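Local structure of Non-sulfated chondroitin lyase E66 (Autographa californica nucleopolyhedrovirus, 3VSN) at residues D563-F568 with I576-G581; P177-S182 with Q217-I222; E608-P613 with G642-N647; D248-G253 with P295-R300. The protein cleaves non-sulfated chondroitin as a lyase of the occlusion-derived virus envelope, is essential for oral infectivity, and may digest the chondroitin sulfate barrier of the host midgut. All coordinates share one frame; numbering follows the deposited sequence.

Contact 4 lies near the middle of the chain, its centre about 7 Å from that of the protein, and carries Arg300, the transition state stabilizer. Contact 2 lies in the helical region, about 28 Å from contact 4 between centres. It is still near a catalytic residue: the side chain of Val180 is about 8 Å from that of Asn191. Contacts 1 and 3 are antiparallel strand pairs in the C-terminal beta region, away from the annotated sites, with centres about 27 Å apart. Contacts 1 and 2 are on opposite sides of the chain's centre, about 58 Å apart between centres. No two contacts touch; contacts 3 and 4 still leave about 9 Å between nearest atoms.

Contact 1: residues D563-F568 with I576-G581; sequences DSLRAF and IYVNVG
A beta hairpin, strands 566-569 and 575-579, forms this contact at one edge of a seven-stranded antiparallel sheet. Arg566 and Asn579 are a hydrogen-bonded pair: Arg566 N gives a nearly straight bond to Asn579 O (3.0 Å, 175° at the hydrogen), and Asn579 N returns one to Arg566 O (2.9 Å). Phe568 and Tyr577 form the next such pair, with Phe568 N 2.7 Å from Tyr577 O. Ala567 and Val578 between them are a non-hydrogen-bonded pair.

The side chains of Phe568 and Tyr577 lie side by side and point the same way. Their ring planes are 32° apart and meet obliquely, CD2 of Phe568 to CD2 of Tyr577 at 3.7 Å. On the other face, Leu565 CD1 packs on Val578 CG1 at 3.8 Å. Val578 places CG1 anti to its backbone N (chi1 -177°), which brings this methyl to Leu565 while CG2 faces Ala567 CB. Phe454 of strand 452-461 covers Leu565, Ala567 and Val578.

Beyond the paired strands a water takes over, accepting from Ser564 N and donating to Val580 O at 2.7 Å. Asp563 OD1 accepts from Leu565 N in an Asx turn and also pairs with Lys555. The chemistry is thus split: backbone bonds set the register, an apolar face is buried against the neighbouring sheet, and water and the Asx turn serve the polar groups where the pairing ends.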
loop_
_atom_site.group_PDB
_atom_site.type_symbol
_atom_site.label_atom_id
_atom_site.label_comp_id
_atom_site.label_asym_id
_atom_site.label_seq_id
_atom_site.Cartn_x
_atom_site.Cartn_y
_atom_site.Cartn_z
ATOM N N ASP A 563 1.610 -10.358 -26.628
ATOM C CA ASP A 563 0.259 -10.844 -26.900
ATOM C C ASP A 563 -0.315 -10.143 -28.122
ATOM O O ASP A 563 0.286 -9.202 -28.643
ATOM C CB ASP A 563 -0.644 -10.617 -25.685
ATOM C CG ASP A 563 -0.772 -9.150 -25.321
ATOM O OD1 ASP A 563 -1.328 -8.379 -26.132
ATOM O OD2 ASP A 563 -0.313 -8.765 -24.225
ATOM N N SER A 564 -1.486 -10.590 -28.563
ATOM C CA SER A 564 -2.142 -9.992 -29.720
ATOM C C SER A 564 -3.457 -9.317 -29.330
ATOM O O SER A 564 -4.468 -9.448 -30.022
ATOM C CB SER A 564 -2.362 -11.053 -30.802
ATOM O OG SER A 564 -1.120 -11.621 -31.195
ATOM N N LEU A 565 -3.434 -8.583 -28.220
ATOM C CA LEU A 565 -4.618 -7.869 -27.750
ATOM C C LEU A 565 -5.161 -6.922 -28.824
ATOM O O LEU A 565 -4.402 -6.209 -29.479
ATOM C CB LEU A 565 -4.296 -7.098 -26.463
ATOM C CG LEU A 565 -5.398 -6.253 -25.818
ATOM C CD1 LEU A 565 -5.178 -6.170 -24.316
ATOM C CD2 LEU A 565 -5.451 -4.857 -26.434
ATOM N N ARG A 566 -6.480 -6.936 -29.002
ATOM C CA ARG A 566 -7.161 -5.987 -29.875
ATOM C C ARG A 566 -8.320 -5.353 -29.112
ATOM O O ARG A 566 -8.873 -5.967 -28.199
ATOM C CB ARG A 566 -7.668 -6.680 -31.148
ATOM C CG ARG A 566 -6.595 -7.355 -31.996
ATOM C CD ARG A 566 -5.676 -6.346 -32.682
ATOM N NE ARG A 566 -4.668 -6.997 -33.524
ATOM C CZ ARG A 566 -3.453 -7.365 -33.118
ATOM N NH1 ARG A 566 -3.059 -7.149 -31.865
ATOM N NH2 ARG A 566 -2.622 -7.951 -33.973
ATOM N N ALA A 567 -8.667 -4.120 -29.470
ATOM C CA ALA A 567 -9.796 -3.431 -28.851
ATOM C C ALA A 567 -10.671 -2.801 -29.923
ATOM O O ALA A 567 -10.185 -2.413 -30.985
ATOM C CB ALA A 567 -9.322 -2.383 -27.853
ATOM N N PHE A 568 -11.965 -2.705 -29.638
ATOM C CA PHE A 568 -12.941 -2.279 -30.633
ATOM C C PHE A 568 -13.958 -1.344 -30.016
ATOM O O PHE A 568 -14.363 -1.525 -28.864
ATOM C CB PHE A 568 -13.683 -3.484 -31.220
ATOM C CG PHE A 568 -12.782 -4.563 -31.759
ATOM C CD1 PHE A 568 -12.292 -4.494 -33.059
ATOM C CD2 PHE A 568 -12.438 -5.659 -30.972
ATOM C CE1 PHE A 568 -11.466 -5.490 -33.561
ATOM C CE2 PHE A 568 -11.616 -6.662 -31.469
ATOM C CZ PHE A 568 -11.131 -6.578 -32.766
ATOM N N ILE A 576 -16.790 -0.292 -25.427
ATOM C CA ILE A 576 -15.423 -0.736 -25.736
ATOM C C ILE A 576 -15.195 -2.214 -25.427
ATOM O O ILE A 576 -15.199 -2.627 -24.265
ATOM C CB ILE A 576 -14.355 0.103 -24.986
ATOM C CG1 ILE A 576 -14.588 1.614 -25.182
ATOM C CG2 ILE A 576 -12.943 -0.310 -25.402
ATOM C CD1 ILE A 576 -14.582 2.083 -26.623
ATOM N N TYR A 577 -14.962 -2.989 -26.483
ATOM C CA TYR A 577 -14.717 -4.425 -26.381
ATOM C C TYR A 577 -13.223 -4.718 -26.520
ATOM O O TYR A 577 -12.602 -4.330 -27.515
ATOM C CB TYR A 577 -15.553 -5.155 -27.455
ATOM C CG TYR A 577 -15.184 -6.598 -27.777
ATOM C CD1 TYR A 577 -14.786 -7.496 -26.778
ATOM C CD2 TYR A 577 -15.276 -7.072 -29.084
ATOM C CE1 TYR A 577 -14.462 -8.812 -27.083
ATOM C CE2 TYR A 577 -14.962 -8.389 -29.395
ATOM C CZ TYR A 577 -14.553 -9.252 -28.394
ATOM O OH TYR A 577 -14.243 -10.556 -28.704
ATOM N N VAL A 578 -12.654 -5.388 -25.518
ATOM C CA VAL A 578 -11.257 -5.810 -25.564
ATOM C C VAL A 578 -11.180 -7.332 -25.641
ATOM O O VAL A 578 -11.703 -8.035 -24.776
ATOM C CB VAL A 578 -10.441 -5.302 -24.348
ATOM C CG1 VAL A 578 -8.976 -5.712 -24.470
ATOM C CG2 VAL A 578 -10.553 -3.791 -24.218
ATOM N N ASN A 579 -10.552 -7.830 -26.698
ATOM C CA ASN A 579 -10.253 -9.250 -26.806
ATOM C C ASN A 579 -8.746 -9.434 -26.677
ATOM O O ASN A 579 -7.994 -9.097 -27.592
ATOM C CB ASN A 579 -10.782 -9.827 -28.131
ATOM C CG ASN A 579 -10.636 -11.342 -28.220
ATOM O OD1 ASN A 579 -10.034 -11.979 -27.350
ATOM N ND2 ASN A 579 -11.188 -11.928 -29.282
ATOM N N VAL A 580 -8.311 -9.952 -25.529
ATOM C CA VAL A 580 -6.884 -10.157 -25.264
ATOM C C VAL A 580 -6.295 -11.188 -26.227
ATOM O O VAL A 580 -5.116 -11.120 -26.574
ATOM C CB VAL A 580 -6.624 -10.581 -23.797
ATOM C CG1 VAL A 580 -5.138 -10.765 -23.548
ATOM C CG2 VAL A 580 -7.188 -9.548 -22.832
ATOM N N GLY A 581 -7.131 -12.132 -26.656
ATOM C CA GLY A 581 -6.725 -13.157 -27.611
ATOM C C GLY A 581 -6.215 -14.418 -26.942
ATOM O O GLY A 581 -5.748 -15.332 -27.618
HETATM O O HOH W 1 -3.049 -12.705 -27.437
#

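Contact 2: residues P177-S182 with Q217-I222; sequences PTAVNS and QGIQEI
The turn at Ala179 comes up to the first turn of helix 217-225 at Gly218, where the two CA atoms are 5.0 Å apart, and no hydrogen bond joins the segments. Gly218 has no side chain, and this lets Ala179 and Val180 come down onto the helix backbone. Ala179 CB lies 3.9 Å from Gly218 C. The same methyl meets CD1 of Ile222, 3.6 Å from Ala179 CB, and CD1 of Ile219 slightly farther off.

Both segments belong to the N-terminal alpha-helical domain of the polysaccharide lyase 8 family. Between side chains, Val180 lies about 8 Å from the proton acceptor Asn191 and Ile222 about 9 Å from the proton donor Tyr254. The turn leads from helix 161-175 into the small hairpin of strands 181-182 and 185-186. It is shaped by an ST turn, in which Thr178 OG1 accepts from Val180 N. Asn181 ND2 also donates to that hydroxyl, at 2.6 Å from Thr178 OG1, with the oxygen close to the plane of the amide.

Val180 uses both methyls. CG1, anti to the carbonyl carbon (chi1 -65°), rests 3.5 Å from Gly218 O and also touches Ile222 CG1. Val180 CG2 meets the carboxylate of Glu221, 3.5 Å from OE1. Glu221 reaches it with an extended chain, crossing the valine at about a right angle. Ser192 of helix 189-205 touches both Val180 and Ile222, and His186 lies against Val180 and Glu221.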
loop_
_atom_site.group_PDB
_atom_site.type_symbol
_atom_site.label_atom_id
_atom_site.label_comp_id
_atom_site.label_asym_id
_atom_site.label_seq_id
_atom_site.Cartn_x
_atom_site.Cartn_y
_atom_site.Cartn_z
ATOM N N PRO A 177 3.844 1.712 33.808
ATOM C CA PRO A 177 3.112 1.136 34.949
ATOM C C PRO A 177 1.829 0.398 34.558
ATOM O O PRO A 177 1.407 -0.517 35.269
ATOM C CB PRO A 177 2.797 2.356 35.821
ATOM C CG PRO A 177 2.837 3.519 34.892
ATOM C CD PRO A 177 3.882 3.186 33.873
ATOM N N THR A 178 1.208 0.815 33.455
ATOM C CA THR A 178 0.117 0.060 32.838
ATOM C C THR A 178 0.419 -0.092 31.345
ATOM O O THR A 178 1.399 0.459 30.849
ATOM C CB THR A 178 -1.260 0.744 33.004
ATOM O OG1 THR A 178 -1.359 1.852 32.102
ATOM C CG2 THR A 178 -1.494 1.215 34.443
ATOM N N ALA A 179 -0.433 -0.833 30.640
ATOM C CA ALA A 179 -0.300 -1.025 29.196
ATOM C C ALA A 179 -0.452 0.268 28.385
ATOM O O ALA A 179 0.051 0.366 27.259
ATOM C CB ALA A 179 -1.299 -2.066 28.720
ATOM N N VAL A 180 -1.134 1.259 28.963
ATOM C CA VAL A 180 -1.502 2.476 28.230
ATOM C C VAL A 180 -1.052 3.784 28.895
ATOM O O VAL A 180 -1.438 4.873 28.461
ATOM C CB VAL A 180 -3.024 2.529 27.942
ATOM C CG1 VAL A 180 -3.432 1.403 27.003
ATOM C CG2 VAL A 180 -3.833 2.477 29.233
ATOM N N ASN A 181 -0.232 3.674 29.937
ATOM C CA ASN A 181 0.248 4.847 30.657
ATOM C C ASN A 181 1.764 4.856 30.752
ATOM O O ASN A 181 2.379 3.845 31.094
ATOM C CB ASN A 181 -0.368 4.916 32.058
ATOM C CG ASN A 181 -1.864 5.171 32.029
ATOM O OD1 ASN A 181 -2.307 6.303 31.851
ATOM N ND2 ASN A 181 -2.649 4.120 32.224
ATOM N N SER A 182 2.361 6.000 30.436
ATOM C CA SER A 182 3.800 6.180 30.560
ATOM C C SER A 182 4.135 7.632 30.849
ATOM O O SER A 182 3.669 8.535 30.149
ATOM C CB SER A 182 4.520 5.712 29.295
ATOM O OG SER A 182 5.919 5.923 29.391
ATOM N N GLN A 217 -7.556 -3.073 32.852
ATOM C CA GLN A 217 -8.216 -1.991 32.114
ATOM C C GLN A 217 -7.427 -1.548 30.877
ATOM O O GLN A 217 -8.006 -1.358 29.802
ATOM C CB GLN A 217 -8.474 -0.797 33.044
ATOM C CG GLN A 217 -9.102 0.426 32.374
ATOM C CD GLN A 217 -9.207 1.628 33.305
ATOM O OE1 GLN A 217 -8.906 1.544 34.498
ATOM N NE2 GLN A 217 -9.639 2.757 32.757
ATOM N N GLY A 218 -6.113 -1.385 31.042
ATOM C CA GLY A 218 -5.230 -0.965 29.951
ATOM C C GLY A 218 -5.215 -1.939 28.785
ATOM O O GLY A 218 -5.291 -1.531 27.625
ATOM N N ILE A 219 -5.122 -3.228 29.102
ATOM C CA ILE A 219 -5.135 -4.295 28.099
ATOM C C ILE A 219 -6.490 -4.357 27.381
ATOM O O ILE A 219 -6.547 -4.583 26.169
ATOM C CB ILE A 219 -4.743 -5.661 28.725
ATOM C CG1 ILE A 219 -3.274 -5.647 29.190
ATOM C CG2 ILE A 219 -4.997 -6.825 27.770
ATOM C CD1 ILE A 219 -2.237 -5.668 28.079
ATOM N N GLN A 220 -7.570 -4.128 28.128
ATOM C CA GLN A 220 -8.920 -4.077 27.555
ATOM C C GLN A 220 -9.059 -2.957 26.520
ATOM O O GLN A 220 -9.715 -3.137 25.495
ATOM C CB GLN A 220 -9.979 -3.938 28.653
ATOM C CG GLN A 220 -10.165 -5.189 29.503
ATOM C CD GLN A 220 -10.899 -6.303 28.776
ATOM O OE1 GLN A 220 -10.392 -7.419 28.653
ATOM N NE2 GLN A 220 -12.099 -6.005 28.291
ATOM N N GLU A 221 -8.431 -1.813 26.788
ATOM C CA GLU A 221 -8.397 -0.706 25.831
ATOM C C GLU A 221 -7.664 -1.105 24.545
ATOM O O GLU A 221 -8.130 -0.807 23.440
ATOM C CB GLU A 221 -7.752 0.537 26.450
ATOM C CG GLU A 221 -8.592 1.190 27.538
ATOM C CD GLU A 221 -7.933 2.406 28.165
ATOM O OE1 GLU A 221 -6.888 2.875 27.663
ATOM O OE2 GLU A 221 -8.472 2.905 29.174
ATOM N N ILE A 222 -6.530 -1.789 24.702
ATOM C CA ILE A 222 -5.734 -2.252 23.562
ATOM C C ILE A 222 -6.487 -3.309 22.748
ATOM O O ILE A 222 -6.474 -3.263 21.515
ATOM C CB ILE A 222 -4.333 -2.756 23.995
ATOM C CG1 ILE A 222 -3.485 -1.582 24.498
ATOM C CG2 ILE A 222 -3.623 -3.465 22.842
ATOM C CD1 ILE A 222 -2.211 -1.989 25.206
#

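Contact 3: residues E608-P613 with G642-N647; sequences EDTTIP and GFKLNN. With GOL (glycerol), chain B.
Thr611 lays its CG2 methyl over the base of Lys644, 3.9 Å from Lys644 CB, and the two side chains cross obliquely. The rest of the lysine runs on beside Thr610. Its chain is extended to CE and turns at the last bond (chi4 71°), which brings NZ of Lys644 within 3.1 Å of glycerol O1. This bond is weak, as are the one between Thr610 OG1 and the same O1 and the one from glycerol O2 to Leu645 O. The glycerol, probably from the crystallisation liquor, is also hydrogen-bonded to Ser648 N. Lys644 also makes a cation-pi contact with Tyr639.

On the other face Ile612 CG2 comes to the edge of the Phe643 ring and lies 3.9 Å from Phe643 CB. Phe614 and Phe656 each meet that ring edge-to-face. Ile612 and Phe643 exchange two backbone bonds, and Leu645 N donates to Thr610 O at 3.0 Å. Gly642 CA comes 3.1 Å from Ile612 O in a CA-H...O contact. The arrangement is a short antiparallel strand pair, with 611-613 at the edge of a three-stranded sheet and 642-645 in its middle.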
loop_
_atom_site.group_PDB
_atom_site.type_symbol
_atom_site.label_atom_id
_atom_site.label_comp_id
_atom_site.label_asym_id
_atom_site.label_seq_id
_atom_site.Cartn_x
_atom_site.Cartn_y
_atom_site.Cartn_z
ATOM N N GLU A 608 -23.033 1.314 -8.680
ATOM C CA GLU A 608 -23.117 0.354 -7.568
ATOM C C GLU A 608 -24.505 -0.284 -7.427
ATOM O O GLU A 608 -24.930 -0.660 -6.330
ATOM C CB GLU A 608 -22.622 0.985 -6.253
ATOM C CG GLU A 608 -21.187 1.505 -6.344
ATOM C CD GLU A 608 -20.753 2.330 -5.143
ATOM O OE1 GLU A 608 -21.605 2.995 -4.518
ATOM O OE2 GLU A 608 -19.545 2.330 -4.830
ATOM N N ASP A 609 -25.197 -0.413 -8.558
ATOM C CA ASP A 609 -26.488 -1.093 -8.612
ATOM C C ASP A 609 -26.369 -2.510 -8.058
ATOM O O ASP A 609 -25.416 -3.231 -8.370
ATOM C CB ASP A 609 -27.001 -1.155 -10.054
ATOM C CG ASP A 609 -27.399 0.210 -10.603
ATOM O OD1 ASP A 609 -27.183 1.237 -9.925
ATOM O OD2 ASP A 609 -27.936 0.257 -11.726
ATOM N N THR A 610 -27.332 -2.903 -7.231
ATOM C CA THR A 610 -27.358 -4.259 -6.679
ATOM C C THR A 610 -28.264 -5.170 -7.510
ATOM O O THR A 610 -28.417 -6.354 -7.207
ATOM C CB THR A 610 -27.792 -4.268 -5.201
ATOM O OG1 THR A 610 -29.077 -3.649 -5.082
ATOM C CG2 THR A 610 -26.779 -3.504 -4.344
ATOM N N THR A 611 -28.860 -4.601 -8.558
ATOM C CA THR A 611 -29.596 -5.375 -9.555
ATOM C C THR A 611 -29.012 -5.127 -10.946
ATOM O O THR A 611 -28.486 -4.044 -11.215
ATOM C CB THR A 611 -31.105 -5.049 -9.556
ATOM O OG1 THR A 611 -31.296 -3.658 -9.833
ATOM C CG2 THR A 611 -31.747 -5.400 -8.210
ATOM N N ILE A 612 -29.081 -6.143 -11.806
ATOM C CA ILE A 612 -28.629 -6.054 -13.201
ATOM C C ILE A 612 -29.742 -6.562 -14.124
ATOM O O ILE A 612 -30.242 -7.672 -13.930
ATOM C CB ILE A 612 -27.309 -6.839 -13.438
ATOM C CG1 ILE A 612 -26.797 -6.645 -14.875
ATOM C CG2 ILE A 612 -27.468 -8.325 -13.113
ATOM C CD1 ILE A 612 -25.401 -7.196 -15.110
ATOM N N PRO A 613 -30.150 -5.747 -15.118
ATOM C CA PRO A 613 -31.213 -6.180 -16.030
ATOM C C PRO A 613 -30.761 -7.282 -16.987
ATOM O O PRO A 613 -29.584 -7.323 -17.372
ATOM C CB PRO A 613 -31.542 -4.904 -16.822
ATOM C CG PRO A 613 -30.977 -3.778 -16.018
ATOM C CD PRO A 613 -29.750 -4.355 -15.378
ATOM N N GLY A 642 -34.353 -9.035 -14.090
ATOM C CA GLY A 642 -32.918 -9.289 -14.054
ATOM C C GLY A 642 -32.517 -10.080 -12.827
ATOM O O GLY A 642 -33.264 -10.949 -12.375
ATOM N N PHE A 643 -31.337 -9.773 -12.292
ATOM C CA PHE A 643 -30.807 -10.462 -11.118
ATOM C C PHE A 643 -30.461 -9.477 -10.013
ATOM O O PHE A 643 -30.125 -8.329 -10.279
ATOM C CB PHE A 643 -29.546 -11.252 -11.470
ATOM C CG PHE A 643 -29.761 -12.320 -12.495
ATOM C CD1 PHE A 643 -30.121 -13.610 -12.111
ATOM C CD2 PHE A 643 -29.577 -12.045 -13.849
ATOM C CE1 PHE A 643 -30.312 -14.601 -13.062
ATOM C CE2 PHE A 643 -29.767 -13.032 -14.799
ATOM C CZ PHE A 643 -30.134 -14.313 -14.407
ATOM N N LYS A 644 -30.526 -9.952 -8.776
ATOM C CA LYS A 644 -30.169 -9.163 -7.611
ATOM C C LYS A 644 -29.082 -9.918 -6.857
ATOM O O LYS A 644 -29.144 -11.137 -6.747
ATOM C CB LYS A 644 -31.400 -8.967 -6.732
ATOM C CG LYS A 644 -31.187 -8.180 -5.452
ATOM C CD LYS A 644 -32.525 -7.968 -4.757
ATOM C CE LYS A 644 -32.364 -7.415 -3.353
ATOM N NZ LYS A 644 -31.909 -5.999 -3.394
ATOM N N LEU A 645 -28.093 -9.193 -6.341
ATOM C CA LEU A 645 -27.001 -9.806 -5.582
ATOM C C LEU A 645 -27.511 -10.550 -4.346
ATOM O O LEU A 645 -28.379 -10.045 -3.633
ATOM C CB LEU A 645 -25.987 -8.742 -5.153
ATOM C CG LEU A 645 -25.184 -8.040 -6.256
ATOM C CD1 LEU A 645 -24.421 -6.860 -5.673
ATOM C CD2 LEU A 645 -24.236 -9.002 -6.964
ATOM N N ASN A 646 -26.974 -11.746 -4.105
ATOM C CA ASN A 646 -27.279 -12.499 -2.883
ATOM C C ASN A 646 -26.873 -11.716 -1.638
ATOM O O ASN A 646 -27.580 -11.724 -0.636
ATOM C CB ASN A 646 -26.580 -13.866 -2.879
ATOM C CG ASN A 646 -27.193 -14.852 -3.861
ATOM O OD1 ASN A 646 -28.275 -14.625 -4.401
ATOM N ND2 ASN A 646 -26.498 -15.962 -4.091
ATOM N N ASN A 647 -25.729 -11.037 -1.718
ATOM C CA ASN A 647 -25.192 -10.268 -0.600
ATOM C C ASN A 647 -24.309 -9.142 -1.119
ATOM O O ASN A 647 -23.263 -9.391 -1.713
ATOM C CB ASN A 647 -24.393 -11.183 0.344
ATOM C CG ASN A 647 -23.889 -10.459 1.586
ATOM O OD1 ASN A 647 -24.190 -9.285 1.806
ATOM N ND2 ASN A 647 -23.117 -11.167 2.409
HETATM C C1 GOL B . -29.561 -5.464 -0.869
HETATM O O1 GOL B . -29.559 -4.490 -1.970
HETATM C C2 GOL B . -28.478 -6.526 -1.166
HETATM O O2 GOL B . -28.583 -6.992 -2.531
HETATM C C3 GOL B . -28.629 -7.700 -0.195
HETATM O O3 GOL B . -27.528 -7.712 0.728
#

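Contact 4: residues D248-G253 with P295-R300; sequences DVRAYG and PGVMSR
Val297 packs tightly between Arg250 and Tyr252. Its CB lies 3.8 Å from CD1 of Tyr252, meeting the ring obliquely, and the two side chains run side by side. Its CG1, anti to the carbonyl carbon (chi1 -57°), turns to the aliphatic base of the arginine, 3.9 Å from Arg250 CB. One direct hydrogen bond joins the segments: Tyr252 N donates to Val297 O at 3.1 Å. Ala251 CA adds a CA-H...O contact to the same oxygen.

Toward the end of Arg250 the two segments part. Its guanidinium leads away from Val297, and a water bridges the gap, accepting from Arg250 NH1 and donating to Gly296 O at 2.8 Å. Arg250 NE is bonded to Ser325 O and NH1 weakly to Ala347 O. Ala251 turns its methyl away from segment 295-300, and another glycerol, probably from the crystallisation liquor, lies about 3 Å from that side chain, close to the catalytic residues. Arg300, the transition state stabilizer, makes salt bridges to Glu350, important for activity, and to Asp352.

The contact joins edge strand 249-250, just before helix 253-258, to the loop between helix 276-284 and strand 318-322. Val340 of strand 335-340 touches Arg250 and Val297, and Tyr252 OH bonds to Ala282 O of helix 276-284.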
loop_
_atom_site.group_PDB
_atom_site.type_symbol
_atom_site.label_atom_id
_atom_site.label_comp_id
_atom_site.label_asym_id
_atom_site.label_seq_id
_atom_site.Cartn_x
_atom_site.Cartn_y
_atom_site.Cartn_z
ATOM N N ASP A 248 -11.209 9.878 5.597
ATOM C CA ASP A 248 -11.567 9.467 4.233
ATOM C C ASP A 248 -10.389 9.209 3.280
ATOM O O ASP A 248 -10.562 9.240 2.061
ATOM C CB ASP A 248 -12.534 10.493 3.619
ATOM C CG ASP A 248 -11.913 11.882 3.472
ATOM O OD1 ASP A 248 -10.738 12.080 3.842
ATOM O OD2 ASP A 248 -12.607 12.787 2.967
ATOM N N VAL A 249 -9.204 8.952 3.833
ATOM C CA VAL A 249 -8.007 8.720 3.013
ATOM C C VAL A 249 -7.628 7.235 3.015
ATOM O O VAL A 249 -7.547 6.615 4.078
ATOM C CB VAL A 249 -6.805 9.585 3.487
ATOM C CG1 VAL A 249 -5.626 9.466 2.527
ATOM C CG2 VAL A 249 -7.209 11.048 3.623
ATOM N N ARG A 250 -7.412 6.664 1.827
ATOM C CA ARG A 250 -6.791 5.336 1.719
ATOM C C ARG A 250 -5.344 5.463 2.202
ATOM O O ARG A 250 -4.537 6.137 1.563
ATOM C CB ARG A 250 -6.827 4.812 0.275
ATOM C CG ARG A 250 -8.222 4.647 -0.322
ATOM C CD ARG A 250 -8.151 4.245 -1.796
ATOM N NE ARG A 250 -9.441 4.422 -2.461
ATOM C CZ ARG A 250 -9.882 5.573 -2.968
ATOM N NH1 ARG A 250 -9.132 6.666 -2.909
ATOM N NH2 ARG A 250 -11.078 5.632 -3.545
ATOM N N ALA A 251 -5.024 4.831 3.332
ATOM C CA ALA A 251 -3.734 5.054 4.001
ATOM C C ALA A 251 -3.317 3.878 4.880
ATOM O O ALA A 251 -3.897 3.651 5.945
ATOM C CB ALA A 251 -3.788 6.328 4.830
ATOM N N TYR A 252 -2.296 3.150 4.442
ATOM C CA TYR A 252 -1.877 1.932 5.124
ATOM C C TYR A 252 -0.834 2.142 6.223
ATOM O O TYR A 252 -0.475 1.190 6.923
ATOM C CB TYR A 252 -1.403 0.896 4.103
ATOM C CG TYR A 252 -2.541 0.051 3.576
ATOM C CD1 TYR A 252 -3.514 0.595 2.728
ATOM C CD2 TYR A 252 -2.660 -1.288 3.940
ATOM C CE1 TYR A 252 -4.564 -0.180 2.252
ATOM C CE2 TYR A 252 -3.704 -2.067 3.472
ATOM C CZ TYR A 252 -4.649 -1.512 2.629
ATOM O OH TYR A 252 -5.678 -2.297 2.161
ATOM N N GLY A 253 -0.377 3.384 6.384
ATOM C CA GLY A 253 0.642 3.727 7.381
ATOM C C GLY A 253 0.347 3.233 8.790
ATOM O O GLY A 253 1.237 2.713 9.464
ATOM N N PRO A 295 0.907 3.530 -5.215
ATOM C CA PRO A 295 1.160 4.768 -4.460
ATOM C C PRO A 295 -0.071 5.406 -3.822
ATOM O O PRO A 295 0.052 6.017 -2.762
ATOM C CB PRO A 295 1.765 5.709 -5.510
ATOM C CG PRO A 295 2.368 4.800 -6.529
ATOM C CD PRO A 295 1.470 3.592 -6.579
ATOM N N GLY A 296 -1.238 5.255 -4.445
ATOM C CA GLY A 296 -2.480 5.867 -3.950
ATOM C C GLY A 296 -2.916 5.490 -2.539
ATOM O O GLY A 296 -3.718 6.199 -1.932
ATOM N N VAL A 297 -2.402 4.379 -2.012
ATOM C CA VAL A 297 -2.742 3.949 -0.644
ATOM C C VAL A 297 -1.594 4.184 0.350
ATOM O O VAL A 297 -1.687 3.813 1.523
ATOM C CB VAL A 297 -3.209 2.469 -0.581
ATOM C CG1 VAL A 297 -4.412 2.239 -1.495
ATOM C CG2 VAL A 297 -2.075 1.516 -0.930
ATOM N N MET A 298 -0.522 4.813 -0.125
ATOM C CA MET A 298 0.688 4.999 0.681
ATOM C C MET A 298 0.880 6.455 1.124
ATOM O O MET A 298 -0.043 7.262 1.024
ATOM C CB MET A 298 1.912 4.458 -0.067
ATOM C CG MET A 298 1.865 2.951 -0.304
ATOM S SD MET A 298 1.975 1.967 1.210
ATOM C CE MET A 298 3.749 1.924 1.457
ATOM N N SER A 299 2.069 6.785 1.625
ATOM C CA SER A 299 2.284 8.088 2.269
ATOM C C SER A 299 2.281 9.279 1.301
ATOM O O SER A 299 2.449 9.115 0.089
ATOM C CB SER A 299 3.548 8.072 3.139
ATOM O OG SER A 299 4.646 7.525 2.441
ATOM N N ARG A 300 2.090 10.472 1.857
ATOM C CA ARG A 300 1.903 11.692 1.067
ATOM C C ARG A 300 3.110 12.136 0.233
ATOM O O ARG A 300 2.957 12.933 -0.690
ATOM C CB ARG A 300 1.446 12.842 1.968
ATOM C CG ARG A 300 0.033 12.692 2.510
ATOM C CD ARG A 300 -0.311 13.838 3.449
ATOM N NE ARG A 300 0.612 13.885 4.581
ATOM C CZ ARG A 300 0.431 13.243 5.732
ATOM N NH1 ARG A 300 -0.654 12.505 5.930
ATOM N NH2 ARG A 300 1.339 13.348 6.693
HETATM O O HOH W 2 -6.126 7.382 -2.640
#